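Local coordinates for flagellar biosynthetic protein FlhB (Aquifex aeolicus, PDB 3B1S), which is probably needed to form the rod of the flagellar basal body and may be part of the flagellin export apparatus, here represented by its C-terminal domain, at residues D[72-75]-D[76-80]. Numbering follows the deposited sequence.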
# COMPACT_ATOMS: atom_id res chain seq x y z
N ALA D 72 12.04 -2.34 5.85
CA ALA D 72 12.32 -3.29 6.91
C ALA D 72 12.50 -2.52 8.21
O ALA D 72 12.11 -2.99 9.27
CB ALA D 72 13.54 -4.09 6.57
N GLU D 73 13.07 -1.33 8.10
CA GLU D 73 13.16 -0.39 9.21
C GLU D 73 11.76 -0.04 9.72
O GLU D 73 11.54 -0.01 10.94
CB GLU D 73 13.92 0.89 8.80
CG GLU D 73 15.45 0.70 8.58
CD GLU D 73 16.25 2.01 8.68
OE1 GLU D 73 15.66 3.13 8.67
OE2 GLU D 73 17.50 1.92 8.76
N ILE D 74 10.84 0.23 8.81
CA ILE D 74 9.47 0.50 9.20
C ILE D 74 8.74 -0.69 9.77
O ILE D 74 8.27 -0.63 10.88
CB ILE D 74 8.67 0.99 7.99
CG1 ILE D 74 9.10 2.39 7.62
CG2 ILE D 74 7.21 1.00 8.27
CD1 ILE D 74 9.49 3.21 8.81
N ILE D 75 8.82 -1.83 9.14
CA ILE D 75 8.11 -2.99 9.66
C ILE D 75 8.62 -3.17 11.05
O ILE D 75 7.87 -3.58 11.92
CB ILE D 75 8.40 -4.25 8.87
CG1 ILE D 75 7.94 -4.09 7.41
CG2 ILE D 75 7.77 -5.43 9.51
CD1 ILE D 75 7.81 -5.36 6.68
N ALA D 76 9.89 -2.92 11.25
CA ALA D 76 10.51 -3.03 12.55
C ALA D 76 9.86 -2.06 13.52
O ALA D 76 9.32 -2.48 14.56
CB ALA D 76 11.99 -2.78 12.44
N TYR D 77 9.78 -0.79 13.18
CA TYR D 77 9.21 0.11 14.13
C TYR D 77 7.82 -0.31 14.44
O TYR D 77 7.43 -0.41 15.57
CB TYR D 77 9.12 1.50 13.53
CG TYR D 77 9.32 2.59 14.52
CD1 TYR D 77 10.33 3.50 14.37
CD2 TYR D 77 8.52 2.68 15.63
CE1 TYR D 77 10.53 4.48 15.29
CE2 TYR D 77 8.72 3.66 16.56
CZ TYR D 77 9.72 4.56 16.38
OH TYR D 77 9.94 5.57 17.30
N VAL D 78 7.06 -0.61 13.42
CA VAL D 78 5.70 -1.02 13.68
C VAL D 78 5.63 -2.12 14.71
O VAL D 78 4.83 -2.03 15.63
CB VAL D 78 4.96 -1.41 12.39
CG1 VAL D 78 3.79 -2.31 12.71
CG2 VAL D 78 4.50 -0.18 11.66
N MET D 79 6.47 -3.14 14.57
CA MET D 79 6.41 -4.32 15.45
C MET D 79 7.04 -4.12 16.85
O MET D 79 6.60 -4.72 17.83
CB MET D 79 7.08 -5.51 14.76
CG MET D 79 6.26 -6.25 13.72
SD MET D 79 7.46 -7.16 12.72
CE MET D 79 6.56 -8.68 12.31
N PHE D 80 8.03 -3.25 16.94
CA PHE D 80 8.55 -2.93 18.24
C PHE D 80 7.47 -2.26 19.06
O PHE D 80 7.06 -2.75 20.08
CB PHE D 80 9.68 -1.94 18.02
CG PHE D 80 10.30 -1.40 19.26
CD1 PHE D 80 10.60 -2.22 20.32
CD2 PHE D 80 10.65 -0.07 19.35
CE1 PHE D 80 11.19 -1.72 21.43
CE2 PHE D 80 11.24 0.43 20.46
CZ PHE D 80 11.51 -0.39 21.50
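Ile75 and Met79 run alongside each other and leave the helix in the same direction, one turn apart on the C-terminal alpha-helix 68-84 of this FlhB domain. The Ile75 branch that meets the thioether is CG2, 3.7 Å from Met79 SD: chi1 of -61° sets CG1 beside the backbone N and leaves CG2 opposite that N, turned to the sulfur. The methionine chain leads back over the carbonyl oxygen of Ile75, with its CG 3.6 Å from Ile75 O, and bends at chi3. Ile75 also rests on Tyr10 and Pro18, tying the helix to the loop after strand 4-9 and to the residue before strand 19-25.

A second i to i+4 pair is looser: CG2 of Ile74 and CG2 of Val78 are 4.5 Å apart. Val78 also touches Pro42, while buried Ile74 packs on an apolar side chain of another protein chain. Successive i to i+4 backbone hydrogen bonds join Ala76 to Ala72, Tyr77 to Glu73, Val78 to Ile74 and Met79 to Ile75. The straightest runs from Val78 N to Ile74 O, 2.8 Å long, with an N-H...O angle of 171°.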